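Local coordinates for RagA protein (PDB 6SLN), which probably takes up peptides across the outer membrane of Porphyromonas gingivalis as a TonB-dependent receptor, working with a partner protein, at residues 650-655 and 667-672; 383-388 and 978-983; 711-716 and 724-729. All blocks are in the same frame, centred on the assembly; numbering follows the deposited sequence.

Contact 1 of 3, residues 650-655 and 667-672; sequences QALVTV and ISTAGN
Thr669 OG1 is held by two hydrogen bonds, both to the backbone of 650-655. It donates to Gln650 O at 2.8 Å, lying in the carbonyl plane on a lone pair, and accepts a weak, bent bond from Leu652 N at 3.1 Å. With chi1 at 68°, OG1 sits between its own backbone N and carbonyl carbon, and so reaches across the gap between the chains. The Leu652 side chain runs alongside Thr669, its CB 3.5 Å from Thr669 OG1. Leu652 O also has two donors: Ser668 N at 2.7 Å, approaching from 39° above the carbonyl plane, and, weakly, Thr669 N. Farther along, Val653 and Ile667 form an antiparallel non-hydrogen-bonded pair whose side chains diverge, and CG2 of Thr654 rests on CB of Ser668 at 3.9 Å. Gly671 has a positive phi (92°), readily adopted by glycine, its CA 4.2 Å from Ala651 CA. Thr654 OG1 is bonded to the backbone of another protein's chain, which pairs a strand with Leu652, Val653 and Thr654. Strands 652-655 and 665-667 make a small antiparallel hairpin in what is probably an extracellular loop between barrel strands 627-641 and 678-691, and its sheet continues into the partner protein.

Contact 2 of 3, residues 383-388 and 978-983; sequences GKYYMG and VGKNQY
Gly383 N and Asn981 O form the straighter of the two hydrogen bonds between loop 383-388 and segment 978-983, where short strand 978-979 gives way to loop, at 2.8 Å with an N-H...O angle of 156°; the donor stands above the carbonyl plane. The Asn981 side chain, with CG anti to its backbone N (chi1 -171°), turns back across 383-388 and places ND2 2.8 Å from Lys384 O, although the 120° angle at the hydrogen makes this bond weak. Its other end is also used, OD1 accepting from Phe392 N in helix 390-396. Asn981 N is taken up by Asp875 OD1, and the same oxygen bonds Tyr385 OH, so one carboxylate atom meets both segments. Gly383 CA adds a nearly linear CA-H...O contact to Lys980 O at 3.3 Å. The Tyr385 side chain crosses Lys980 obliquely, its CE2 3.5 Å from Lys980 CB, while Phe392 meets the same ring edge-to-face. Lys980 CG lies between its backbone N and carbonyl carbon, and beyond it the chain is extended. CD and CE therefore pass beside Gly383 O, with CE 3.2 Å from that oxygen, and NZ is carried on to the bound peptide, where it bonds both backbone and a polar side chain. Tyr385 packs on an apolar side chain of the same peptide. Main-chain and amide bonds thus join the segments beside a lysine whose amine, probably positively charged, suits peptide carbonyls, and the contact forms part of the wall around the bound peptide.

Contact 3 of 3, residues 711-716 and 724-729; sequences LIDVPM and SQYQNV
Strands 711-715 and 724-728 run antiparallel as the two arms of a beta hairpin at the extracellular end of barrel strand 696-715. Two hydrogen-bonded pairs join them. Ile712 N to Gln727 O spans 3.0 Å, nearly along the C=O axis, and Gln727 N answers to Ile712 O within that carbonyl's plane. Val714 and Gln725 repeat the exchange less evenly: Val714 N approaches Gln725 O from 58° above the carbonyl plane, while Gln725 N lies in the plane of Val714 O. On the face of Leu711, Asp713 and Tyr726, Asp713 lies over one side of the Tyr726 ring, its CB 3.9 Å from the ring centroid, a CH-pi contact; the carboxylate stacks almost parallel to the ring, their planes 13° apart. Leu711 O meets the ring at its edge, and Leu711 CD2 packs 4.1 Å from Tyr726 CD1. On the other face, with Ile712, Val714, Gln725 and Gln727, Val714 CG2 lies 3.1 Å from Gln727 OE1, and SD of the bent Met716 chain rests beside Gln725 CB. Within strand 724-728, Gln725 NE2 donates to Tyr726 O. Farther out, Gln725 OE1 accepts from Gly671 N and NE2 also donates to Asn648 O; Asn728 ND2 is held by Ser676 O and Asp709 O. Asp713 CG is anti to its backbone N (chi1 -164°), which sends OD1 to Ser724 OG, the hydroxyl donating from above the carboxylate plane.

Contact 2 is the most buried and central, its centre about 17 Å from the chain's; contacts 1 and 3 are partly buried and lie farther out, about 32 and 24 Å away. Contacts 1 and 3 touch mainly through Gln725, which ties the loop hairpin of one to the strand hairpin of the other, whereas contact 2 stands clear of both, its nearest atoms about 17 Å from contact 3. The chemistry follows the place: ladder bonds and a tyrosine ring stacked on an aspartate in contact 3, a threonine hydroxyl supplementing a short ladder at the protein interface in contact 1, and irregular segments joined by amide and backbone bonds beside the peptide in contact 2.

Contact 1 of 3, residues 650-655 and 667-672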
loop_
_atom_site.group_PDB
_atom_site.type_symbol
_atom_site.label_atom_id
_atom_site.label_comp_id
_atom_site.label_asym_id
_atom_site.label_seq_id
_atom_site.Cartn_x
_atom_site.Cartn_y
_atom_site.Cartn_z
ATOM N N GLN A 650 7.612 23.942 13.648
ATOM C CA GLN A 650 6.236 24.314 13.379
ATOM C C GLN A 650 5.337 23.991 14.571
ATOM O O GLN A 650 5.538 22.993 15.270
ATOM C CB GLN A 650 5.764 23.588 12.115
ATOM C CG GLN A 650 6.641 23.873 10.886
ATOM C CD GLN A 650 7.678 22.784 10.590
ATOM O OE1 GLN A 650 8.279 22.201 11.500
ATOM N NE2 GLN A 650 7.908 22.527 9.312
ATOM N N ALA A 651 4.338 24.847 14.811
ATOM C CA ALA A 651 3.305 24.583 15.811
ATOM C C ALA A 651 2.101 23.977 15.105
ATOM O O ALA A 651 1.470 24.642 14.281
ATOM C CB ALA A 651 2.909 25.853 16.554
ATOM N N LEU A 652 1.771 22.730 15.435
ATOM C CA LEU A 652 0.975 21.917 14.527
ATOM C C LEU A 652 -0.305 21.390 15.145
ATOM O O LEU A 652 -0.414 21.216 16.357
ATOM C CB LEU A 652 1.779 20.749 14.012
ATOM C CG LEU A 652 2.903 21.291 13.156
ATOM C CD1 LEU A 652 3.933 20.189 12.905
ATOM C CD2 LEU A 652 2.284 21.856 11.881
ATOM N N VAL A 653 -1.271 21.123 14.268
ATOM C CA VAL A 653 -2.460 20.361 14.606
ATOM C C VAL A 653 -2.500 19.160 13.675
ATOM O O VAL A 653 -1.851 19.128 12.625
ATOM C CB VAL A 653 -3.760 21.186 14.505
ATOM C CG1 VAL A 653 -3.648 22.454 15.365
ATOM C CG2 VAL A 653 -4.066 21.528 13.054
ATOM N N THR A 654 -3.252 18.150 14.085
ATOM C CA THR A 654 -3.306 16.920 13.317
ATOM C C THR A 654 -4.679 16.298 13.494
ATOM O O THR A 654 -5.479 16.720 14.335
ATOM C CB THR A 654 -2.183 15.944 13.727
ATOM O OG1 THR A 654 -1.882 15.065 12.637
ATOM C CG2 THR A 654 -2.564 15.122 14.971
ATOM N N VAL A 655 -4.950 15.294 12.662
ATOM C CA VAL A 655 -6.244 14.641 12.686
ATOM C C VAL A 655 -6.346 13.792 13.943
ATOM O O VAL A 655 -5.384 13.142 14.371
ATOM C CB VAL A 655 -6.454 13.830 11.391
ATOM C CG1 VAL A 655 -7.684 12.914 11.481
ATOM C CG2 VAL A 655 -6.648 14.804 10.221
ATOM N N ILE A 667 -4.111 19.527 18.960
ATOM C CA ILE A 667 -2.807 20.161 18.887
ATOM C C ILE A 667 -1.764 19.065 18.912
ATOM O O ILE A 667 -1.745 18.239 19.828
ATOM C CB ILE A 667 -2.619 21.128 20.053
ATOM C CG1 ILE A 667 -3.290 22.453 19.736
ATOM C CG2 ILE A 667 -1.130 21.299 20.361
ATOM C CD1 ILE A 667 -3.969 23.088 20.919
ATOM N N SER A 668 -0.894 19.031 17.913
ATOM C CA SER A 668 0.102 17.970 17.961
ATOM C C SER A 668 1.452 18.442 18.481
ATOM O O SER A 668 2.060 17.744 19.282
ATOM C CB SER A 668 0.255 17.301 16.586
ATOM O OG SER A 668 1.290 17.861 15.807
ATOM N N THR A 669 1.960 19.600 18.093
ATOM C CA THR A 669 3.260 19.973 18.624
ATOM C C THR A 669 3.184 21.317 19.312
ATOM O O THR A 669 2.336 22.154 18.997
ATOM C CB THR A 669 4.348 20.020 17.552
ATOM O OG1 THR A 669 4.083 21.102 16.645
ATOM C CG2 THR A 669 4.392 18.673 16.808
ATOM N N ALA A 670 4.099 21.500 20.261
ATOM C CA ALA A 670 4.236 22.780 20.938
ATOM C C ALA A 670 4.829 23.834 20.004
ATOM O O ALA A 670 4.298 24.957 19.888
ATOM C CB ALA A 670 5.097 22.602 22.189
ATOM N N GLY A 671 5.929 23.488 19.328
ATOM C CA GLY A 671 6.589 24.391 18.405
ATOM C C GLY A 671 7.691 25.220 19.053
ATOM O O GLY A 671 7.809 25.317 20.275
ATOM N N ASN A 672 8.530 25.809 18.191
ATOM C CA ASN A 672 9.634 26.686 18.573
ATOM C C ASN A 672 10.110 27.504 17.370
ATOM O O ASN A 672 10.998 27.068 16.620
ATOM C CB ASN A 672 10.790 25.882 19.163
ATOM C CG ASN A 672 11.970 26.749 19.512
ATOM O OD1 ASN A 672 13.120 26.384 19.265
ATOM N ND2 ASN A 672 11.694 27.918 20.085
#

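Contact 2 of 3, residues 383-388 and 978-983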
loop_
_atom_site.group_PDB
_atom_site.type_symbol
_atom_site.label_atom_id
_atom_site.label_comp_id
_atom_site.label_asym_id
_atom_site.label_seq_id
_atom_site.Cartn_x
_atom_site.Cartn_y
_atom_site.Cartn_z
ATOM N N GLY A 383 15.897 -6.507 24.081
ATOM C CA GLY A 383 15.835 -5.251 24.780
ATOM C C GLY A 383 14.551 -5.011 25.528
ATOM O O GLY A 383 14.511 -4.117 26.367
ATOM N N LYS A 384 13.500 -5.766 25.258
ATOM C CA LYS A 384 12.297 -5.752 26.076
ATOM C C LYS A 384 12.217 -7.043 26.896
ATOM O O LYS A 384 12.944 -8.016 26.653
ATOM C CB LYS A 384 11.057 -5.560 25.198
ATOM C CG LYS A 384 10.902 -4.143 24.724
ATOM C CD LYS A 384 9.721 -3.954 23.789
ATOM C CE LYS A 384 9.967 -4.617 22.452
ATOM N NZ LYS A 384 8.737 -4.592 21.601
ATOM N N TYR A 385 11.348 -7.026 27.905
ATOM C CA TYR A 385 11.300 -8.067 28.933
ATOM C C TYR A 385 10.004 -8.843 28.740
ATOM O O TYR A 385 8.955 -8.488 29.280
ATOM C CB TYR A 385 11.405 -7.489 30.361
ATOM C CG TYR A 385 12.823 -7.248 30.771
ATOM C CD1 TYR A 385 13.671 -8.303 31.081
ATOM C CD2 TYR A 385 13.332 -5.963 30.828
ATOM C CE1 TYR A 385 14.992 -8.069 31.454
ATOM C CE2 TYR A 385 14.650 -5.719 31.201
ATOM C CZ TYR A 385 15.472 -6.766 31.509
ATOM O OH TYR A 385 16.770 -6.499 31.864
ATOM N N TYR A 386 10.095 -9.915 27.968
ATOM C CA TYR A 386 8.995 -10.830 27.730
ATOM C C TYR A 386 9.404 -12.196 28.257
ATOM O O TYR A 386 10.512 -12.664 27.967
ATOM C CB TYR A 386 8.688 -10.926 26.244
ATOM C CG TYR A 386 8.122 -9.686 25.600
ATOM C CD1 TYR A 386 6.772 -9.371 25.732
ATOM C CD2 TYR A 386 8.921 -8.855 24.808
ATOM C CE1 TYR A 386 6.236 -8.262 25.122
ATOM C CE2 TYR A 386 8.386 -7.729 24.188
ATOM C CZ TYR A 386 7.042 -7.442 24.351
ATOM O OH TYR A 386 6.480 -6.333 23.752
ATOM N N MET A 387 8.526 -12.838 29.026
ATOM C CA MET A 387 8.853 -14.177 29.498
ATOM C C MET A 387 9.128 -15.116 28.334
ATOM O O MET A 387 8.405 -15.129 27.331
ATOM C CB MET A 387 7.735 -14.766 30.335
ATOM C CG MET A 387 8.233 -15.920 31.139
ATOM S SD MET A 387 7.619 -15.749 32.794
ATOM C CE MET A 387 5.850 -15.742 32.503
ATOM N N GLY A 388 10.195 -15.886 28.467
ATOM C CA GLY A 388 10.579 -16.842 27.464
ATOM C C GLY A 388 11.373 -16.277 26.315
ATOM O O GLY A 388 11.830 -17.050 25.463
ATOM N N VAL A 978 21.738 1.137 30.327
ATOM C CA VAL A 978 21.217 -0.122 30.843
ATOM C C VAL A 978 21.451 -1.199 29.802
ATOM O O VAL A 978 21.169 -1.007 28.617
ATOM C CB VAL A 978 19.724 -0.024 31.208
ATOM C CG1 VAL A 978 18.917 0.437 30.021
ATOM C CG2 VAL A 978 19.229 -1.353 31.699
ATOM N N GLY A 979 22.042 -2.322 30.252
ATOM C CA GLY A 979 21.991 -3.568 29.509
ATOM C C GLY A 979 20.754 -4.316 29.949
ATOM O O GLY A 979 20.508 -4.475 31.145
ATOM N N LYS A 980 19.933 -4.724 28.984
ATOM C CA LYS A 980 18.708 -5.436 29.321
ATOM C C LYS A 980 18.284 -6.291 28.137
ATOM O O LYS A 980 18.259 -5.802 27.005
ATOM C CB LYS A 980 17.595 -4.456 29.708
ATOM C CG LYS A 980 17.395 -3.336 28.706
ATOM C CD LYS A 980 16.066 -2.629 28.895
ATOM C CE LYS A 980 15.834 -1.605 27.760
ATOM N NZ LYS A 980 14.933 -0.457 28.144
ATOM N N ASN A 981 17.933 -7.550 28.418
ATOM C CA ASN A 981 17.642 -8.571 27.417
ATOM C C ASN A 981 18.484 -8.379 26.159
ATOM O O ASN A 981 17.949 -8.153 25.063
ATOM C CB ASN A 981 16.147 -8.596 27.071
ATOM C CG ASN A 981 15.778 -9.803 26.197
ATOM O OD1 ASN A 981 16.338 -10.895 26.349
ATOM N ND2 ASN A 981 14.857 -9.599 25.269
ATOM N N GLN A 982 19.801 -8.467 26.305
ATOM C CA GLN A 982 20.687 -8.183 25.191
ATOM C C GLN A 982 20.559 -9.231 24.094
ATOM O O GLN A 982 20.415 -10.427 24.363
ATOM C CB GLN A 982 22.133 -8.113 25.670
ATOM C CG GLN A 982 22.349 -7.218 26.870
ATOM C CD GLN A 982 23.728 -7.433 27.475
ATOM O OE1 GLN A 982 24.135 -8.571 27.733
ATOM N NE2 GLN A 982 24.457 -6.343 27.695
ATOM N N TYR A 983 20.569 -8.762 22.851
ATOM C CA TYR A 983 20.954 -9.595 21.723
ATOM C C TYR A 983 22.475 -9.488 21.665
ATOM O O TYR A 983 23.004 -8.510 21.128
ATOM C CB TYR A 983 20.282 -9.127 20.420
ATOM C CG TYR A 983 20.347 -10.131 19.284
ATOM C CD1 TYR A 983 21.522 -10.844 19.021
ATOM C CD2 TYR A 983 19.243 -10.371 18.480
ATOM C CE1 TYR A 983 21.596 -11.766 17.990
ATOM C CE2 TYR A 983 19.303 -11.313 17.441
ATOM C CZ TYR A 983 20.488 -12.010 17.202
ATOM O OH TYR A 983 20.580 -12.942 16.179
#

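Contact 3 of 3, residues 711-716 and 724-729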
loop_
_atom_site.group_PDB
_atom_site.type_symbol
_atom_site.label_atom_id
_atom_site.label_comp_id
_atom_site.label_asym_id
_atom_site.label_seq_id
_atom_site.Cartn_x
_atom_site.Cartn_y
_atom_site.Cartn_z
ATOM N N LEU A 711 21.243 21.940 20.621
ATOM C CA LEU A 711 19.941 21.385 20.255
ATOM C C LEU A 711 19.575 20.340 21.287
ATOM O O LEU A 711 20.028 19.198 21.222
ATOM C CB LEU A 711 19.968 20.802 18.847
ATOM C CG LEU A 711 19.704 21.915 17.844
ATOM C CD1 LEU A 711 20.107 21.549 16.421
ATOM C CD2 LEU A 711 18.226 22.304 17.943
ATOM N N ILE A 712 18.786 20.731 22.271
ATOM C CA ILE A 712 18.301 19.793 23.269
ATOM C C ILE A 712 16.850 19.492 22.950
ATOM O O ILE A 712 16.048 20.409 22.719
ATOM C CB ILE A 712 18.455 20.339 24.699
ATOM C CG1 ILE A 712 19.937 20.548 25.054
ATOM C CG2 ILE A 712 17.753 19.406 25.694
ATOM C CD1 ILE A 712 20.228 20.664 26.578
ATOM N N ASP A 713 16.527 18.207 22.875
ATOM C CA ASP A 713 15.141 17.761 22.810
ATOM C C ASP A 713 14.614 17.928 24.235
ATOM O O ASP A 713 14.621 17.003 25.058
ATOM C CB ASP A 713 15.060 16.324 22.298
ATOM C CG ASP A 713 13.673 15.937 21.840
ATOM O OD1 ASP A 713 12.739 16.741 22.017
ATOM O OD2 ASP A 713 13.510 14.821 21.304
ATOM N N VAL A 714 14.190 19.149 24.535
ATOM C CA VAL A 714 13.970 19.540 25.932
ATOM C C VAL A 714 12.821 18.721 26.512
ATOM O O VAL A 714 11.746 18.634 25.890
ATOM C CB VAL A 714 13.691 21.042 26.030
ATOM C CG1 VAL A 714 13.052 21.362 27.364
ATOM C CG2 VAL A 714 14.991 21.851 25.843
ATOM N N PRO A 715 13.017 18.071 27.661
ATOM C CA PRO A 715 11.919 17.322 28.290
ATOM C C PRO A 715 10.848 18.277 28.804
ATOM O O PRO A 715 11.141 19.217 29.546
ATOM C CB PRO A 715 12.610 16.570 29.446
ATOM C CG PRO A 715 14.107 16.702 29.211
ATOM C CD PRO A 715 14.278 17.968 28.417
ATOM N N MET A 716 9.642 18.038 28.431
ATOM C CA MET A 716 8.751 19.052 28.984
ATOM C C MET A 716 8.065 18.542 30.245
ATOM O O MET A 716 7.813 17.339 30.374
ATOM C CB MET A 716 7.680 19.458 27.965
ATOM C CG MET A 716 8.215 19.703 26.559
ATOM S SD MET A 716 8.475 21.459 26.295
ATOM C CE MET A 716 6.791 22.021 26.504
ATOM N N SER A 724 8.123 16.441 24.630
ATOM C CA SER A 724 9.405 17.083 24.410
ATOM C C SER A 724 9.173 18.201 23.412
ATOM O O SER A 724 8.083 18.338 22.852
ATOM C CB SER A 724 10.454 16.067 23.928
ATOM O OG SER A 724 10.590 16.063 22.517
ATOM N N GLN A 725 10.196 19.026 23.230
ATOM C CA GLN A 725 10.171 20.068 22.211
ATOM C C GLN A 725 11.594 20.551 22.044
ATOM O O GLN A 725 12.222 20.975 23.023
ATOM C CB GLN A 725 9.256 21.223 22.587
ATOM C CG GLN A 725 9.393 22.434 21.650
ATOM C CD GLN A 725 9.007 22.123 20.214
ATOM O OE1 GLN A 725 7.918 21.614 19.944
ATOM N NE2 GLN A 725 9.903 22.416 19.291
ATOM N N TYR A 726 12.109 20.464 20.823
ATOM C CA TYR A 726 13.470 20.908 20.576
ATOM C C TYR A 726 13.615 22.407 20.840
ATOM O O TYR A 726 12.691 23.193 20.608
ATOM C CB TYR A 726 13.864 20.560 19.149
ATOM C CG TYR A 726 14.701 19.315 19.039
ATOM C CD1 TYR A 726 15.968 19.263 19.601
ATOM C CD2 TYR A 726 14.235 18.198 18.363
ATOM C CE1 TYR A 726 16.749 18.131 19.494
ATOM C CE2 TYR A 726 15.013 17.056 18.247
ATOM C CZ TYR A 726 16.263 17.031 18.818
ATOM O OH TYR A 726 17.035 15.906 18.706
ATOM N N GLN A 727 14.784 22.790 21.360
ATOM C CA GLN A 727 15.126 24.170 21.678
ATOM C C GLN A 727 16.642 24.331 21.590
ATOM O O GLN A 727 17.395 23.392 21.851
ATOM C CB GLN A 727 14.632 24.571 23.081
ATOM C CG GLN A 727 13.167 25.020 23.142
ATOM C CD GLN A 727 12.533 24.807 24.508
ATOM O OE1 GLN A 727 13.181 24.328 25.422
ATOM N NE2 GLN A 727 11.265 25.157 24.646
ATOM N N ASN A 728 17.087 25.529 21.216
ATOM C CA ASN A 728 18.506 25.874 21.277
ATOM C C ASN A 728 18.789 26.330 22.701
ATOM O O ASN A 728 18.436 27.442 23.099
ATOM C CB ASN A 728 18.848 26.944 20.254
ATOM C CG ASN A 728 18.563 26.496 18.849
ATOM O OD1 ASN A 728 17.483 26.762 18.315
ATOM N ND2 ASN A 728 19.516 25.786 18.243
ATOM N N VAL A 729 19.420 25.462 23.477
ATOM C CA VAL A 729 19.375 25.606 24.921
ATOM C C VAL A 729 20.549 24.869 25.569
ATOM O O VAL A 729 20.883 23.739 25.192
ATOM C CB VAL A 729 18.011 25.108 25.437
ATOM C CG1 VAL A 729 18.137 24.608 26.839
ATOM C CG2 VAL A 729 16.981 26.233 25.371
#